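Local coordinates for protein ornithine carbamoyltransferase (Giardia intestinalis, PDB 3GRF) that is an ornithine carbamoyltransferase of the arginine degradation pathway that probably interconverts citrulline and phosphate with ornithine and carbamoyl phosphate, at residues H226-K229 against K230-G234; S14-C17 against P18-A22; K148-A152 against G153-N157. All coordinates share one frame; numbering follows the deposited sequence.

Contact 1 of 3, residues H226-K229 against K230-G234; sequences HDCK and KGCEG
The sulfur of Cys-228 swings to the side of its own carbonyl carbon (chi1 -169°), and that of Cys-232, one helical turn on, to the side of its backbone N (chi1 -69°). These two rotations bring the thiol end of Cys-232 against the sulfur of Cys-228, with Cys-228 SG 3.6 Å from Cys-232 SG. This is an apolar contact and not a bond. The covalent partner of Cys-228 is Cys-167, on strand 164-167, and that disulfide ties the short helix to the sheet. Cys-232 also rests on Ala-165 and Cys-167 of the same strand, and both cysteines touch Val-269 of helix 267-270.

The backbone here makes a single compact turn. Cys-232 N donates to Cys-228 O at 2.7 Å. Cys-232 SG also lies 3.1 Å from Cys-228 O. Gly-231 N donates to Asp-227 O at 2.8 Å. Lys-229 O takes a further, weak bond from Cys-232 N.

Asp-227 sits at the N-cap. Its carboxylate turns back over the first turn, and Asp-227 OD2 accepts from Lys-230 N at 3.3 Å. OD2 is doubtfully placed, so this capping bond is tentative in its length. A carboxylate here probably interacts well with the N-terminal end of the helix. The side chains of Asp-227 and Lys-230 cross at a slant. Their charged ends do not meet.

Helix 228-232 is thus a short helix with Asp-227 as its N-cap. It lies in the crossover from strand 221-225 to strand 237-240, the point where the 3-2-1-4-5 order of a Rossmann-like sheet changes direction.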
ATOM      1  N   HIS A 226       3.729 -35.054  28.844  1.00 37.03           N
ATOM      2  CA  HIS A 226       2.310 -34.778  29.102  1.00 37.84           C
ATOM      3  C   HIS A 226       2.046 -34.135  30.474  1.00 40.72           C
ATOM      4  O   HIS A 226       0.947 -34.223  31.013  1.00 42.86           O
ATOM      5  CB  HIS A 226       1.449 -36.029  28.811  1.00 36.30           C
ATOM      6  CG  HIS A 226       1.454 -36.418  27.360  1.00 36.67           C
ATOM      7  ND1 HIS A 226       1.600 -37.720  26.932  1.00 46.72           N
ATOM      8  CD2 HIS A 226       1.371 -35.664  26.239  1.00 28.14           C
ATOM      9  CE1 HIS A 226       1.579 -37.749  25.610  1.00 40.24           C
ATOM     10  NE2 HIS A 226       1.450 -36.511  25.168  1.00 39.49           N
ATOM     11  N   ASP A 227       3.090 -33.473  30.989  1.00 43.44           N
ATOM     12  CA  ASP A 227       3.105 -32.710  32.238  1.00 45.00           C
ATOM     13  C   ASP A 227       4.082 -31.571  31.981  1.00 40.37           C
ATOM     14  O   ASP A 227       5.285 -31.831  31.802  1.00 35.67           O
ATOM     15  CB  ASP A 227       3.597 -33.610  33.394  1.00 48.57           C
ATOM     16  CG  ASP A 227       3.312 -33.022  34.795  1.00 54.83           C
ATOM     17  OD1 ASP A 227       2.218 -33.281  35.351  1.00 55.39           O
ATOM     18  OD2 ASP A 227       4.180 -32.320  35.359  1.00 50.80           O
ATOM     19  N   CYS A 228       3.578 -30.361  31.816  1.00 39.67           N
ATOM     20  CA  CYS A 228       4.400 -29.208  31.480  1.00 46.63           C
ATOM     21  C   CYS A 228       5.509 -28.906  32.502  1.00 46.74           C
ATOM     22  O   CYS A 228       6.597 -28.481  32.121  1.00 55.47           O
ATOM     23  CB  CYS A 228       3.468 -28.013  31.295  1.00 47.15           C
ATOM     24  SG  CYS A 228       4.254 -26.550  30.567  1.00 54.18           S
ATOM     25  N   LYS A 229       5.230 -29.129  33.786  1.00 42.21           N
ATOM     26  CA  LYS A 229       6.244 -28.891  34.838  1.00 39.42           C
ATOM     27  C   LYS A 229       7.411 -29.853  34.729  1.00 39.21           C
ATOM     28  O   LYS A 229       8.598 -29.472  34.857  1.00 35.36           O
ATOM     29  CB  LYS A 229       5.619 -28.994  36.238  1.00 28.84           C
ATOM     30  CG  LYS A 229       5.278 -27.619  36.774  1.00 48.66           C
ATOM     31  CD  LYS A 229       4.323 -27.621  37.958  1.00 55.93           C
ATOM     32  CE  LYS A 229       3.206 -26.628  37.629  1.00 66.03           C
ATOM     33  NZ  LYS A 229       2.060 -26.644  38.578  1.00 71.79           N
ATOM     34  N   LYS A 230       7.064 -31.116  34.466  1.00 37.14           N
ATOM     35  CA  LYS A 230       8.051 -32.148  34.277  1.00 41.73           C
ATOM     36  C   LYS A 230       8.782 -31.809  33.003  1.00 40.01           C
ATOM     37  O   LYS A 230       9.996 -31.965  32.926  1.00 32.81           O
ATOM     38  CB  LYS A 230       7.404 -33.543  34.203  1.00 47.71           C
ATOM     39  CG  LYS A 230       6.561 -33.908  35.419  1.00 51.15           C
ATOM     40  CD  LYS A 230       7.017 -35.198  36.074  1.00 63.50           C
ATOM     41  CE  LYS A 230       6.385 -35.386  37.482  1.00 66.20           C
ATOM     42  NZ  LYS A 230       7.150 -34.725  38.600  1.00 66.82           N
ATOM     43  N   GLY A 231       8.035 -31.334  32.010  1.00 35.01           N
ATOM     44  CA  GLY A 231       8.624 -31.008  30.714  1.00 34.69           C
ATOM     45  C   GLY A 231       9.518 -29.800  30.735  1.00 36.12           C
ATOM     46  O   GLY A 231      10.501 -29.728  29.979  1.00 35.34           O
ATOM     47  N   CYS A 232       9.182 -28.845  31.605  1.00 26.11           N
ATOM     48  CA  CYS A 232       9.899 -27.574  31.712  1.00 31.25           C
ATOM     49  C   CYS A 232      11.033 -27.577  32.761  1.00 27.12           C
ATOM     50  O   CYS A 232      11.761 -26.583  32.906  1.00 32.89           O
ATOM     51  CB  CYS A 232       8.930 -26.411  31.995  1.00 32.29           C
ATOM     52  SG  CYS A 232       7.845 -26.021  30.622  1.00 32.28           S
ATOM     53  N   GLU A 233      11.181 -28.672  33.490  1.00 27.12           N
ATOM     54  CA  GLU A 233      12.174 -28.726  34.564  1.00 34.87           C
ATOM     55  C   GLU A 233      13.522 -28.598  33.918  1.00 27.08           C
ATOM     56  O   GLU A 233      13.876 -29.419  33.049  1.00 26.98           O
ATOM     57  CB  GLU A 233      12.125 -30.060  35.267  1.00 44.63           C
ATOM     58  CG  GLU A 233      11.904 -29.988  36.746  1.00 52.46           C
ATOM     59  CD  GLU A 233      11.783 -31.380  37.314  1.00 64.83           C
ATOM     60  OE1 GLU A 233      10.738 -32.042  37.058  1.00 60.19           O
ATOM     61  OE2 GLU A 233      12.751 -31.822  37.980  1.00 70.27           O
ATOM     62  N   GLY A 234      14.255 -27.573  34.330  1.00 33.23           N
ATOM     63  CA  GLY A 234      15.601 -27.336  33.825  1.00 30.41           C
ATOM     64  C   GLY A 234      15.713 -26.557  32.520  1.00 39.99           C
ATOM     65  O   GLY A 234      16.818 -26.240  32.078  1.00 41.17           O
TER

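Contact 2 of 3, residues S14-C17 against P18-A22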
ATOM      1  N   SER A  14      12.605 -26.091   7.647  1.00 29.40           N
ATOM      2  CA  SER A  14      13.379 -27.241   7.201  1.00 31.52           C
ATOM      3  C   SER A  14      13.568 -27.231   5.661  1.00 30.41           C
ATOM      4  O   SER A  14      14.024 -28.227   5.091  1.00 33.16           O
ATOM      5  CB  SER A  14      12.720 -28.529   7.677  1.00 37.79           C
ATOM      6  OG  SER A  14      11.496 -28.752   6.991  1.00 37.16           O
ATOM      7  N   ALA A  15      13.165 -26.131   5.022  1.00 28.14           N
ATOM      8  CA  ALA A  15      13.501 -25.850   3.632  1.00 24.34           C
ATOM      9  C   ALA A  15      14.985 -25.443   3.647  1.00 29.17           C
ATOM     10  O   ALA A  15      15.641 -25.440   2.614  1.00 36.51           O
ATOM     11  CB  ALA A  15      12.612 -24.659   3.075  1.00 25.40           C
ATOM     12  N   LEU A  16      15.484 -25.089   4.833  1.00 24.98           N
ATOM     13  CA  LEU A  16      16.880 -24.681   5.028  1.00 31.48           C
ATOM     14  C   LEU A  16      17.707 -25.802   5.661  1.00 34.77           C
ATOM     15  O   LEU A  16      17.220 -26.550   6.525  1.00 30.62           O
ATOM     16  CB  LEU A  16      16.944 -23.465   5.954  1.00 32.00           C
ATOM     17  CG  LEU A  16      16.221 -22.162   5.608  1.00 35.32           C
ATOM     18  CD1 LEU A  16      16.347 -21.164   6.745  1.00 26.15           C
ATOM     19  CD2 LEU A  16      16.828 -21.560   4.360  1.00 31.27           C
ATOM     20  N   CYS A  17      18.977 -25.894   5.283  1.00 24.52           N
ATOM     21  CA  CYS A  17      19.873 -26.805   5.964  1.00 31.04           C
ATOM     22  C   CYS A  17      20.274 -26.032   7.163  1.00 36.02           C
ATOM     23  O   CYS A  17      19.977 -24.836   7.228  1.00 30.56           O
ATOM     24  CB  CYS A  17      21.077 -27.132   5.087  1.00 41.97           C
ATOM     25  SG  CYS A  17      22.238 -25.808   5.065  1.00 52.25           S
ATOM     26  N   PRO A  18      20.922 -26.703   8.136  1.00 36.61           N
ATOM     27  CA  PRO A  18      21.269 -26.133   9.418  1.00 25.99           C
ATOM     28  C   PRO A  18      22.178 -24.908   9.309  1.00 35.59           C
ATOM     29  O   PRO A  18      22.048 -23.979  10.098  1.00 30.15           O
ATOM     30  CB  PRO A  18      22.044 -27.278  10.103  1.00 32.79           C
ATOM     31  CG  PRO A  18      21.603 -28.490   9.471  1.00 28.71           C
ATOM     32  CD  PRO A  18      21.320 -28.122   8.050  1.00 43.17           C
ATOM     33  N   LYS A  19      23.109 -24.906   8.351  1.00 33.32           N
ATOM     34  CA  LYS A  19      24.013 -23.781   8.210  1.00 36.95           C
ATOM     35  C   LYS A  19      23.313 -22.571   7.589  1.00 39.71           C
ATOM     36  O   LYS A  19      23.671 -21.435   7.874  1.00 38.44           O
ATOM     37  CB  LYS A  19      25.205 -24.167   7.347  1.00 32.04           C
ATOM     38  CG  LYS A  19      26.234 -23.075   7.174  1.00 47.26           C
ATOM     39  CD  LYS A  19      27.636 -23.575   7.575  1.00 68.32           C
ATOM     40  CE  LYS A  19      28.614 -22.390   7.930  1.00 72.51           C
ATOM     41  NZ  LYS A  19      30.047 -22.884   7.995  1.00 75.75           N
ATOM     42  N   GLU A  20      22.343 -22.818   6.715  1.00 35.87           N
ATOM     43  CA  GLU A  20      21.553 -21.736   6.156  1.00 36.73           C
ATOM     44  C   GLU A  20      20.722 -21.057   7.217  1.00 32.35           C
ATOM     45  O   GLU A  20      20.597 -19.845   7.209  1.00 29.38           O
ATOM     46  CB  GLU A  20      20.650 -22.242   5.024  1.00 29.09           C
ATOM     47  CG  GLU A  20      21.460 -22.601   3.805  1.00 27.99           C
ATOM     48  CD  GLU A  20      20.644 -23.237   2.736  1.00 35.88           C
ATOM     49  OE1 GLU A  20      19.591 -23.868   3.037  1.00 27.78           O
ATOM     50  OE2 GLU A  20      21.056 -23.085   1.567  1.00 30.48           O
ATOM     51  N   LEU A  21      20.144 -21.841   8.125  1.00 32.62           N
ATOM     52  CA  LEU A  21      19.369 -21.265   9.232  1.00 29.01           C
ATOM     53  C   LEU A  21      20.256 -20.457  10.158  1.00 28.23           C
ATOM     54  O   LEU A  21      19.869 -19.397  10.592  1.00 27.47           O
ATOM     55  CB  LEU A  21      18.663 -22.369  10.023  1.00 22.71           C
ATOM     56  CG  LEU A  21      17.929 -21.931  11.283  1.00 19.32           C
ATOM     57  CD1 LEU A  21      17.247 -20.555  11.009  1.00 20.68           C
ATOM     58  CD2 LEU A  21      16.895 -23.034  11.794  1.00 26.50           C
ATOM     59  N   ALA A  22      21.469 -20.953  10.435  1.00 38.12           N
ATOM     60  CA  ALA A  22      22.438 -20.245  11.278  1.00 26.07           C
ATOM     61  C   ALA A  22      23.022 -19.005  10.619  1.00 29.55           C
ATOM     62  O   ALA A  22      23.316 -18.036  11.301  1.00 28.78           O
ATOM     63  CB  ALA A  22      23.551 -21.193  11.687  1.00 35.42           C
TER
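Cys-17 and Glu-20 meet where the chain changes from extended to helical. Cys-17 is extended (psi 168°), and from Pro-18 on the backbone is helical. Leu-21 N donates to Cys-17 O at 3.1 Å and closes the first turn. Pro-18, which has no N-H to give, opens that turn.

The side chain of Cys-17 stands between its backbone N and carbonyl carbon (chi1 77°). This points the sulfur into the turn, where Cys-17 SG accepts from Glu-20 N at 3.4 Å. Glu-20 returns the bond. Its OE1 accepts from Cys-17 N at 3.1 Å, on the anti side and 30° out of the carboxylate plane. Glu-20 CG lies 3.5 Å from Cys-17 SG, so the two side chains also pack together. The other oxygen, OE2, forms a salt bridge with Arg-8, which gives the carboxylate a second fixed point.

Leu-16 packs against the first turn of the helix. Its CD1 lies 3.9 Å from Leu-21 CA, and its CD2 3.9 Å from Glu-20 CB. Leu-21 goes on to Leu-184 and Leu-185 of helix 173-185. The reciprocal pair is a capping box, with cysteine as the N-cap residue, at the start of helix 18-33.

Contact 3 of 3, residues K148-A152 against G153-N157; sequences KFTAA and GEFSN
Gly-153, Phe-149 and Glu-154 carry the turn that ends helix 135-151. Phe-149 O accepts from Glu-154 N at 2.8 Å, a bond that reaches back five residues along the chain. Gly-153 N gives a weak bond to Thr-150 O at 3.2 Å. Gly-153 has a positive phi of 66°, a conformation that suits glycine.

Glu-154 CB lies 3.8 Å from Phe-149 CD2, and the ring and carboxylate planes are nearly perpendicular, 86° apart. A bend at chi2 carries the Glu-154 chain past Ala-152, with Glu-154 CG 3.9 Å from Ala-152 CB. The positive phi and the bonds back into the last turn make this a Schellman motif. It closes the helix that leads from the first parallel sheet of the chain toward strand 164-167 of the second. Glu-154 OE2 is held by a salt bridge to Arg-276. The Phe-149 ring is buried against Ile-162, Arg-276 and Ile-278.

Phe-155 turns back toward the helix. Phe-155 CD1 is 3.9 Å from Phe-149 CB, and Phe-155 CB is 3.4 Å from Thr-150 OG1. That hydroxyl is hydrogen-bonded to Lys-146 O within the helix. The ring of Phe-155 makes an edge-to-face contact with Phe-159.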
ATOM      1  N   LYS A 148      19.411 -12.870  23.034  1.00 28.50           N
ATOM      2  CA  LYS A 148      19.256 -12.816  24.487  1.00 32.54           C
ATOM      3  C   LYS A 148      20.383 -13.513  25.255  1.00 42.75           C
ATOM      4  O   LYS A 148      21.013 -12.893  26.107  1.00 43.68           O
ATOM      5  CB  LYS A 148      17.884 -13.370  24.930  1.00 34.58           C
ATOM      6  CG  LYS A 148      16.756 -12.516  24.461  1.00 26.35           C
ATOM      7  CD  LYS A 148      16.840 -11.105  25.072  1.00 31.68           C
ATOM      8  CE  LYS A 148      16.125 -10.072  24.178  1.00 34.15           C
ATOM      9  NZ  LYS A 148      16.234  -8.673  24.708  1.00 34.44           N
ATOM     10  N   PHE A 149      20.635 -14.786  24.940  1.00 38.00           N
ATOM     11  CA  PHE A 149      21.638 -15.565  25.660  1.00 33.88           C
ATOM     12  C   PHE A 149      23.063 -15.070  25.444  1.00 34.11           C
ATOM     13  O   PHE A 149      23.868 -15.113  26.357  1.00 38.68           O
ATOM     14  CB  PHE A 149      21.472 -17.043  25.337  1.00 31.65           C
ATOM     15  CG  PHE A 149      20.283 -17.656  26.026  1.00 34.97           C
ATOM     16  CD1 PHE A 149      19.190 -18.080  25.301  1.00 33.72           C
ATOM     17  CD2 PHE A 149      20.250 -17.771  27.414  1.00 37.20           C
ATOM     18  CE1 PHE A 149      18.071 -18.659  25.947  1.00 40.34           C
ATOM     19  CE2 PHE A 149      19.149 -18.337  28.067  1.00 43.87           C
ATOM     20  CZ  PHE A 149      18.047 -18.793  27.331  1.00 32.94           C
ATOM     21  N   THR A 150      23.354 -14.549  24.255  1.00 32.57           N
ATOM     22  CA  THR A 150      24.680 -13.978  23.959  1.00 35.08           C
ATOM     23  C   THR A 150      24.989 -12.746  24.818  1.00 37.28           C
ATOM     24  O   THR A 150      26.140 -12.544  25.223  1.00 41.11           O
ATOM     25  CB  THR A 150      24.831 -13.635  22.467  1.00 38.09           C
ATOM     26  OG1 THR A 150      24.923 -14.844  21.717  1.00 42.20           O
ATOM     27  CG2 THR A 150      26.066 -12.810  22.194  1.00 39.98           C
ATOM     28  N   ALA A 151      23.975 -11.930  25.095  1.00 39.80           N
ATOM     29  CA  ALA A 151      24.182 -10.693  25.850  1.00 48.21           C
ATOM     30  C   ALA A 151      24.376 -10.957  27.351  1.00 49.58           C
ATOM     31  O   ALA A 151      25.146 -10.261  28.031  1.00 49.71           O
ATOM     32  CB  ALA A 151      23.026  -9.722  25.600  1.00 46.11           C
ATOM     33  N   ALA A 152      23.670 -11.974  27.836  1.00 52.83           N
ATOM     34  CA  ALA A 152      23.862 -12.584  29.152  1.00 48.11           C
ATOM     35  C   ALA A 152      25.118 -13.465  29.307  1.00 48.34           C
ATOM     36  O   ALA A 152      25.357 -13.983  30.393  1.00 46.15           O
ATOM     37  CB  ALA A 152      22.624 -13.411  29.496  1.00 49.51           C
ATOM     38  N   GLY A 153      25.897 -13.638  28.239  1.00 45.02           N
ATOM     39  CA  GLY A 153      27.090 -14.479  28.262  1.00 43.82           C
ATOM     40  C   GLY A 153      26.821 -15.965  28.468  1.00 46.03           C
ATOM     41  O   GLY A 153      27.686 -16.696  28.958  1.00 48.63           O
ATOM     42  N   GLU A 154      25.627 -16.410  28.086  1.00 47.07           N
ATOM     43  CA  GLU A 154      25.188 -17.802  28.210  1.00 40.13           C
ATOM     44  C   GLU A 154      25.205 -18.586  26.881  1.00 40.84           C
ATOM     45  O   GLU A 154      24.522 -19.630  26.745  1.00 35.69           O
ATOM     46  CB  GLU A 154      23.774 -17.823  28.767  1.00 44.67           C
ATOM     47  CG  GLU A 154      23.616 -17.176  30.125  1.00 45.06           C
ATOM     48  CD  GLU A 154      24.034 -18.087  31.276  1.00 47.30           C
ATOM     49  OE1 GLU A 154      23.927 -17.656  32.451  1.00 38.50           O
ATOM     50  OE2 GLU A 154      24.467 -19.232  31.010  1.00 43.20           O
ATOM     51  N   PHE A 155      25.974 -18.099  25.902  1.00 32.81           N
ATOM     52  CA  PHE A 155      25.973 -18.711  24.550  1.00 37.27           C
ATOM     53  C   PHE A 155      27.317 -19.333  24.139  1.00 33.60           C
ATOM     54  O   PHE A 155      27.598 -19.472  22.938  1.00 37.07           O
ATOM     55  CB  PHE A 155      25.538 -17.684  23.489  1.00 32.83           C
ATOM     56  CG  PHE A 155      24.784 -18.283  22.294  1.00 32.57           C
ATOM     57  CD1 PHE A 155      23.494 -18.792  22.444  1.00 32.15           C
ATOM     58  CD2 PHE A 155      25.359 -18.297  21.024  1.00 29.27           C
ATOM     59  CE1 PHE A 155      22.799 -19.319  21.355  1.00 22.74           C
ATOM     60  CE2 PHE A 155      24.645 -18.807  19.910  1.00 33.69           C
ATOM     61  CZ  PHE A 155      23.371 -19.325  20.085  1.00 25.79           C
ATOM     62  N   SER A 156      28.142 -19.718  25.113  1.00 30.86           N
ATOM     63  CA  SER A 156      29.390 -20.454  24.804  1.00 30.09           C
ATOM     64  C   SER A 156      29.130 -21.763  24.088  1.00 31.64           C
ATOM     65  O   SER A 156      29.882 -22.158  23.181  1.00 35.05           O
ATOM     66  CB  SER A 156      30.170 -20.755  26.077  1.00 29.01           C
ATOM     67  OG  SER A 156      30.732 -19.576  26.573  1.00 43.05           O
ATOM     68  N   ASN A 157      28.151 -22.473  24.444  1.00 27.43           N
ATOM     69  CA  ASN A 157      27.687 -23.727  23.836  1.00 30.57           C
ATOM     70  C   ASN A 157      26.639 -23.551  22.728  1.00 32.26           C
ATOM     71  O   ASN A 157      25.939 -24.497  22.371  1.00 31.34           O
ATOM     72  CB  ASN A 157      27.268 -24.767  24.892  1.00 30.51           C
ATOM     73  CG  ASN A 157      27.279 -26.207  24.348  1.00 36.13           C
ATOM     74  OD1 ASN A 157      27.969 -26.504  23.377  1.00 33.17           O
ATOM     75  ND2 ASN A 157      26.465 -27.083  24.940  1.00 40.63           N
TER

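Overall arrangement
Along the chain the order is contact 2, contact 3, contact 1. Contact 2 starts helix 18-33, in the family's carbamoyl-phosphate-binding region. Contact 3 ends helix 135-151, on the way from the four-stranded sheet to the five-stranded one. Contact 1 is the short helix between strands 221-225 and 237-240 of the five-stranded sheet. Centre to centre, contacts 1 and 2 are about 28 Å apart, contacts 1 and 3 about 23 Å, and contacts 2 and 3 about 21 Å. None touches another. Two helix starts and one helix end are therefore fixed locally, at separate points of a two-domain carbamoyltransferase fold.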